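Side-chain contacts in alpha,alpha-trehalose-phosphate synthase (UDP-forming) (Burkholderia xenovorans, PDB 5V0T), which belongs to glycosyltransferase family 20 and has the two-domain GT-B architecture, with uridine-5'-diphosphate and 6-O-phosphono-alpha-D-glucopyranose bound in this model: residues Arg293-Glu296 / Gln301-Lys304; Gly283-Phe288 / Glu329-Arg334. All blocks are in the same frame, centred on the assembly; numbering follows the deposited sequence.

Contact 1: Arg293-Glu296 / Gln301-Lys304; sequences RLLE and QRNK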
ATOM      1  N   ARG A 293      11.761  24.128   0.639  1.00 17.14           N
ATOM      2  CA  ARG A 293      12.133  24.825   1.872  1.00 17.35           C
ATOM      3  C   ARG A 293      13.572  24.495   2.275  1.00 16.59           C
ATOM      4  O   ARG A 293      14.300  25.361   2.779  1.00 19.12           O
ATOM      5  CB  ARG A 293      11.144  24.456   2.992  1.00 17.87           C
ATOM      6  CG  ARG A 293      11.362  25.148   4.340  1.00 24.39           C
ATOM      7  CD  ARG A 293      11.025  26.645   4.302  1.00 25.72           C
ATOM      8  NE  ARG A 293       9.726  26.915   3.688  1.00 32.11           N
ATOM      9  CZ  ARG A 293       8.555  26.869   4.320  1.00 35.63           C
ATOM     10  NH1 ARG A 293       8.473  26.554   5.615  1.00 32.68           N
ATOM     11  NH2 ARG A 293       7.449  27.133   3.648  1.00 42.99           N
ATOM     12  N   LEU A 294      14.002  23.245   2.061  1.00 17.28           N
ATOM     13  CA  LEU A 294      15.410  22.906   2.293  1.00 20.04           C
ATOM     14  C   LEU A 294      16.336  23.811   1.483  1.00 25.54           C
ATOM     15  O   LEU A 294      17.299  24.380   2.015  1.00 22.18           O
ATOM     16  CB  LEU A 294      15.660  21.435   1.944  1.00 20.23           C
ATOM     17  CG  LEU A 294      17.129  20.977   1.991  1.00 25.89           C
ATOM     18  CD1 LEU A 294      17.646  20.992   3.435  1.00 31.18           C
ATOM     19  CD2 LEU A 294      17.327  19.599   1.345  1.00 22.33           C
ATOM     20  N   LEU A 295      16.047  23.962   0.186  1.00 20.97           N
ATOM     21  CA  LEU A 295      16.884  24.785  -0.676  1.00 19.16           C
ATOM     22  C   LEU A 295      16.820  26.260  -0.289  1.00 24.13           C
ATOM     23  O   LEU A 295      17.833  26.968  -0.377  1.00 24.20           O
ATOM     24  CB  LEU A 295      16.475  24.576  -2.138  1.00 18.76           C
ATOM     25  CG  LEU A 295      16.619  23.142  -2.672  1.00 19.59           C
ATOM     26  CD1 LEU A 295      16.216  23.037  -4.148  1.00 16.24           C
ATOM     27  CD2 LEU A 295      18.056  22.607  -2.465  1.00 18.00           C
ATOM     28  N   GLU A 296      15.644  26.749   0.134  1.00 16.43           N
ATOM     29  CA  GLU A 296      15.519  28.148   0.547  1.00 22.70           C
ATOM     30  C   GLU A 296      16.445  28.478   1.710  1.00 25.02           C
ATOM     31  O   GLU A 296      17.065  29.549   1.738  1.00 28.87           O
ATOM     32  CB  GLU A 296      14.072  28.463   0.950  1.00 24.53           C
ATOM     33  CG  GLU A 296      13.075  28.505  -0.204  1.00 25.13           C
ATOM     34  CD  GLU A 296      11.645  28.670   0.288  1.00 33.06           C
ATOM     35  OE1 GLU A 296      11.419  28.559   1.518  1.00 30.39           O
ATOM     36  OE2 GLU A 296      10.755  28.924  -0.552  1.00 28.37           O
ATOM     37  N   GLN A 301      23.255  23.475   0.242  1.00 28.29           N
ATOM     38  CA  GLN A 301      22.664  22.315  -0.419  1.00 22.97           C
ATOM     39  C   GLN A 301      22.424  22.537  -1.909  1.00 29.09           C
ATOM     40  O   GLN A 301      22.268  21.558  -2.652  1.00 27.31           O
ATOM     41  CB  GLN A 301      21.338  21.925   0.246  1.00 32.01           C
ATOM     42  CG  GLN A 301      21.460  21.304   1.637  1.00 36.30           C
ATOM     43  CD  GLN A 301      22.199  19.973   1.646  1.00 39.75           C
ATOM     44  OE1 GLN A 301      22.370  19.328   0.608  1.00 34.33           O
ATOM     45  NE2 GLN A 301      22.648  19.557   2.826  1.00 44.10           N
ATOM     46  N   ARG A 302      22.387  23.789  -2.363  1.00 28.69           N
ATOM     47  CA  ARG A 302      22.095  24.062  -3.765  1.00 26.97           C
ATOM     48  C   ARG A 302      23.218  23.531  -4.645  1.00 27.11           C
ATOM     49  O   ARG A 302      24.399  23.673  -4.319  1.00 23.17           O
ATOM     50  CB  ARG A 302      21.891  25.559  -3.979  1.00 24.10           C
ATOM     51  CG  ARG A 302      20.649  26.099  -3.223  1.00 23.57           C
ATOM     52  CD  ARG A 302      20.599  27.613  -3.253  1.00 20.75           C
ATOM     53  NE  ARG A 302      19.702  28.118  -2.218  1.00 30.76           N
ATOM     54  CZ  ARG A 302      19.501  29.403  -1.963  1.00 30.74           C
ATOM     55  NH1 ARG A 302      20.138  30.329  -2.671  1.00 35.22           N
ATOM     56  NH2 ARG A 302      18.674  29.764  -0.991  1.00 28.06           N
ATOM     57  N   ASN A 303      22.834  22.871  -5.741  1.00 25.55           N
ATOM     58  CA  ASN A 303      23.734  22.203  -6.680  1.00 23.24           C
ATOM     59  C   ASN A 303      24.518  21.063  -6.032  1.00 28.32           C
ATOM     60  O   ASN A 303      25.436  20.521  -6.653  1.00 25.26           O
ATOM     61  CB  ASN A 303      24.700  23.199  -7.356  1.00 26.92           C
ATOM     62  CG  ASN A 303      24.903  22.908  -8.843  1.00 38.29           C
ATOM     63  OD1 ASN A 303      24.691  21.782  -9.295  1.00 37.00           O
ATOM     64  ND2 ASN A 303      25.320  23.923  -9.610  1.00 39.36           N
ATOM     65  N   LYS A 304      24.173  20.667  -4.798  1.00 24.51           N
ATOM     66  CA  LYS A 304      24.844  19.560  -4.124  1.00 23.38           C
ATOM     67  C   LYS A 304      23.923  18.382  -3.842  1.00 23.87           C
ATOM     68  O   LYS A 304      24.372  17.388  -3.263  1.00 22.47           O
ATOM     69  CB  LYS A 304      25.479  20.036  -2.811  1.00 23.31           C
ATOM     70  CG  LYS A 304      26.441  21.203  -3.000  1.00 29.48           C
ATOM     71  CD  LYS A 304      27.426  20.911  -4.111  1.00 38.89           C
ATOM     72  CE  LYS A 304      28.577  21.914  -4.137  1.00 52.35           C
ATOM     73  NZ  LYS A 304      29.589  21.637  -3.089  1.00 56.62           N
TER
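Arg302 reaches back to the C-terminal turn of the helix it follows and takes hold of the carbonyl oxygen of Leu295. Two of its nitrogens share that oxygen: Arg302 NE lies 2.9 Å from Leu295 O, and Arg302 NH2 3.0 Å from the same atom. Both come side-on, with Leu295 O only about 4° out of the guanidinium plane and the two nitrogens on one face of the carbonyl. The side chain runs extended from CG to NE (chi2 170°, chi3 -162°), which carries the guanidinium edge across to the helix. A weak third bond, 3.2 Å from Arg302 NH2 to Glu296 O, lets one guanidinium edge serve two successive carbonyls.

Apolar contact is looser. Leu294 CD1 packs 4.2 Å from Gln301 CG, and Leu295 CD2 touches Gln301 CB and Arg302 CG.

Glu296 turns its carboxylate elsewhere, salt-bridged to Arg338 and, through a weak hydrogen bond, to Arg293. Trp344, from a loop, and Phe339 of helix 319-339 meet both Leu295 and Arg302, while Leu294 and Gln301 rest on helix 420-432. The contact lies where the helix of a beta-alpha-beta crossover, between parallel strands 270-275 and 305-310 of a Rossmann-like GT-B domain, turns into the second strand.

Contact 2: Gly283-Phe288 / Glu329-Arg334; sequences GLVERF and EGESGR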
ATOM      1  N   GLY A 283       1.057  12.501  -0.200  1.00 14.86           N
ATOM      2  CA  GLY A 283       1.603  13.765   0.276  1.00 17.30           C
ATOM      3  C   GLY A 283       2.707  14.339  -0.586  1.00 14.96           C
ATOM      4  O   GLY A 283       3.659  14.929  -0.060  1.00 17.42           O
ATOM      5  N   LEU A 284       2.578  14.219  -1.907  1.00 14.08           N
ATOM      6  CA  LEU A 284       3.665  14.601  -2.805  1.00 13.74           C
ATOM      7  C   LEU A 284       3.836  16.118  -2.905  1.00 16.87           C
ATOM      8  O   LEU A 284       4.970  16.595  -3.059  1.00 14.01           O
ATOM      9  CB  LEU A 284       3.438  13.978  -4.193  1.00 11.51           C
ATOM     10  CG  LEU A 284       3.410  12.436  -4.165  1.00 20.10           C
ATOM     11  CD1 LEU A 284       3.029  11.856  -5.520  1.00 21.10           C
ATOM     12  CD2 LEU A 284       4.754  11.827  -3.694  1.00 18.05           C
ATOM     13  N   VAL A 285       2.755  16.896  -2.815  1.00 14.28           N
ATOM     14  CA  VAL A 285       2.905  18.355  -2.837  1.00 14.04           C
ATOM     15  C   VAL A 285       3.666  18.821  -1.603  1.00 18.57           C
ATOM     16  O   VAL A 285       4.603  19.619  -1.702  1.00 15.61           O
ATOM     17  CB  VAL A 285       1.537  19.056  -2.958  1.00 16.23           C
ATOM     18  CG1 VAL A 285       1.680  20.585  -2.701  1.00 17.06           C
ATOM     19  CG2 VAL A 285       0.951  18.816  -4.355  1.00 16.83           C
ATOM     20  N   GLU A 286       3.295  18.306  -0.423  1.00 14.75           N
ATOM     21  CA  GLU A 286       3.999  18.699   0.799  1.00 16.21           C
ATOM     22  C   GLU A 286       5.455  18.267   0.738  1.00 16.38           C
ATOM     23  O   GLU A 286       6.351  18.991   1.191  1.00 17.18           O
ATOM     24  CB  GLU A 286       3.330  18.079   2.033  1.00 19.50           C
ATOM     25  CG  GLU A 286       1.922  18.616   2.348  1.00 22.58           C
ATOM     26  CD  GLU A 286       0.830  17.957   1.522  1.00 24.80           C
ATOM     27  OE1 GLU A 286       1.141  17.121   0.650  1.00 22.74           O
ATOM     28  OE2 GLU A 286      -0.357  18.265   1.757  1.00 24.87           O
ATOM     29  N   ARG A 287       5.697  17.081   0.193  1.00 15.91           N
ATOM     30  CA  ARG A 287       7.047  16.554   0.036  1.00 19.48           C
ATOM     31  C   ARG A 287       7.906  17.465  -0.840  1.00 20.57           C
ATOM     32  O   ARG A 287       9.067  17.758  -0.513  1.00 17.59           O
ATOM     33  CB  ARG A 287       6.942  15.157  -0.569  1.00 25.56           C
ATOM     34  CG  ARG A 287       8.224  14.465  -0.721  1.00 28.32           C
ATOM     35  CD  ARG A 287       8.062  13.081  -1.234  1.00 26.14           C
ATOM     36  NE  ARG A 287       7.053  12.292  -0.527  1.00 22.40           N
ATOM     37  CZ  ARG A 287       6.724  11.071  -0.914  1.00 21.04           C
ATOM     38  NH1 ARG A 287       7.342  10.576  -1.973  1.00 17.36           N
ATOM     39  NH2 ARG A 287       5.786  10.358  -0.276  1.00 19.13           N
ATOM     40  N   PHE A 288       7.355  17.907  -1.972  1.00 16.06           N
ATOM     41  CA  PHE A 288       8.087  18.830  -2.842  1.00 20.17           C
ATOM     42  C   PHE A 288       8.327  20.164  -2.138  1.00 18.70           C
ATOM     43  O   PHE A 288       9.412  20.742  -2.245  1.00 19.06           O
ATOM     44  CB  PHE A 288       7.327  19.055  -4.157  1.00 17.99           C
ATOM     45  CG  PHE A 288       7.488  17.939  -5.187  1.00 18.21           C
ATOM     46  CD1 PHE A 288       7.663  16.615  -4.803  1.00 16.39           C
ATOM     47  CD2 PHE A 288       7.445  18.237  -6.546  1.00 17.36           C
ATOM     48  CE1 PHE A 288       7.790  15.595  -5.753  1.00 14.86           C
ATOM     49  CE2 PHE A 288       7.572  17.232  -7.512  1.00 17.83           C
ATOM     50  CZ  PHE A 288       7.745  15.901  -7.105  1.00 15.17           C
ATOM     51  N   GLU A 329       2.776  18.624 -10.861  1.00 16.66           N
ATOM     52  CA  GLU A 329       3.596  19.061 -11.980  1.00 15.18           C
ATOM     53  C   GLU A 329       3.879  20.558 -11.913  1.00 17.23           C
ATOM     54  O   GLU A 329       4.993  20.994 -12.223  1.00 20.17           O
ATOM     55  CB  GLU A 329       2.921  18.647 -13.287  1.00 17.64           C
ATOM     56  CG  GLU A 329       3.102  17.138 -13.457  1.00 15.18           C
ATOM     57  CD  GLU A 329       2.334  16.503 -14.593  1.00 17.15           C
ATOM     58  OE1 GLU A 329       2.624  15.314 -14.855  1.00 22.03           O
ATOM     59  OE2 GLU A 329       1.437  17.141 -15.196  1.00 19.39           O
ATOM     60  N   GLY A 330       2.896  21.356 -11.480  1.00 14.81           N
ATOM     61  CA  GLY A 330       3.151  22.771 -11.274  1.00 17.54           C
ATOM     62  C   GLY A 330       4.155  23.030 -10.163  1.00 17.39           C
ATOM     63  O   GLY A 330       4.959  23.956 -10.253  1.00 17.90           O
ATOM     64  N   GLU A 331       4.117  22.216  -9.097  1.00 14.10           N
ATOM     65  CA  GLU A 331       5.119  22.307  -8.033  1.00 18.06           C
ATOM     66  C   GLU A 331       6.522  22.059  -8.574  1.00 17.63           C
ATOM     67  O   GLU A 331       7.450  22.826  -8.299  1.00 17.62           O
ATOM     68  CB  GLU A 331       4.809  21.303  -6.910  1.00 20.37           C
ATOM     69  CG  GLU A 331       3.499  21.550  -6.183  1.00 19.79           C
ATOM     70  CD  GLU A 331       3.543  22.790  -5.295  1.00 25.34           C
ATOM     71  OE1 GLU A 331       4.399  22.846  -4.391  1.00 27.70           O
ATOM     72  OE2 GLU A 331       2.729  23.716  -5.501  1.00 28.12           O
ATOM     73  N   SER A 332       6.701  20.984  -9.341  1.00 15.24           N
ATOM     74  CA  SER A 332       8.026  20.712  -9.881  0.62 21.22           C
ATOM     75  C   SER A 332       8.503  21.861 -10.766  1.00 17.25           C
ATOM     76  O   SER A 332       9.673  22.257 -10.689  1.00 18.38           O
ATOM     77  CB  SER A 332       8.035  19.386 -10.646  0.62 18.71           C
ATOM     78  OG  SER A 332       7.569  19.555 -11.970  0.62 18.87           O
ATOM     79  N   GLY A 333       7.606  22.445 -11.571  1.00 15.66           N
ATOM     80  CA  GLY A 333       8.008  23.557 -12.423  1.00 18.34           C
ATOM     81  C   GLY A 333       8.414  24.791 -11.635  1.00 18.64           C
ATOM     82  O   GLY A 333       9.388  25.476 -11.981  1.00 15.15           O
ATOM     83  N   ARG A 334       7.672  25.105 -10.574  1.00 18.24           N
ATOM     84  CA  ARG A 334       8.019  26.276  -9.769  1.00 20.76           C
ATOM     85  C   ARG A 334       9.370  26.087  -9.098  1.00 17.60           C
ATOM     86  O   ARG A 334      10.238  26.966  -9.162  1.00 18.35           O
ATOM     87  CB  ARG A 334       6.953  26.566  -8.706  1.00 20.19           C
ATOM     88  CG  ARG A 334       7.346  27.798  -7.852  1.00 18.31           C
ATOM     89  CD  ARG A 334       6.501  27.983  -6.589  1.00 21.67           C
ATOM     90  NE  ARG A 334       6.735  26.947  -5.585  1.00 22.08           N
ATOM     91  CZ  ARG A 334       5.911  25.934  -5.348  1.00 25.94           C
ATOM     92  NH1 ARG A 334       4.775  25.804  -6.033  1.00 20.18           N
ATOM     93  NH2 ARG A 334       6.210  25.058  -4.401  1.00 21.89           N
TER
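Val285 and Phe288, one turn apart on helix 284-297, pack against Glu331 and Ser332 of helix 319-339. Between the two segments the contact is van der Waals: Val285 CG1 sits 3.9 Å from Glu331 CD, and Glu331 CG lies against both valine methyls. The two side chains cross at about a right angle, the glutamate chain being bent at chi2 (-71°), with its carboxylate against CG1. Phe288 offers its rim to the other helix, with CE2 3.8 Å from Ser332 CB near the ring plane; its CD2 meets Glu331 CB at 4.1 Å.

Polar bonds lie within 329-334 or run to residues further along helix 284-297. Arg334 grips Glu331 end-on, NH2 to OE1 at 2.9 Å and NH1 to OE2 at 3.0 Å, both oxygens met from above the carboxylate plane. The buried Glu331 is thus held by Arg334 from its own helix and Arg289 from the other, which would probably favour its ionised form; Arg334 is in turn shared with Glu292.

The axes of the two helical segments run nearly parallel, 8° apart and 9.8 Å at closest approach. These are successive crossover helices of the Rossmann-like domain, following strands 270-275 and 305-310 and packed side by side on its parallel sheet: Phe288 meets the ring of Phe307 on strand 305-310, while Leu328 and Ile335 of helix 319-339 also touch it.

From the N terminus the chain first enters helix 284-297 at residues 283-288, the first half of contact 2. Near the end of this helix, residues 293-296 are met by residues 301-304 just beyond it, and contact 1 closes a short loop with four residues between its segments. The chain then passes through strand 305-310 and into helix 319-339, where residues 329-334 return to the start of helix 284-297 and close contact 2, a longer loop that contains contact 1 whole. Their centres are about 15 Å apart and their nearest atoms about 5 Å, so the two do not touch. Contact 1 ties the helix end to the turn leading into the strand; contact 2 joins two neighbouring helices packed on the same parallel sheet.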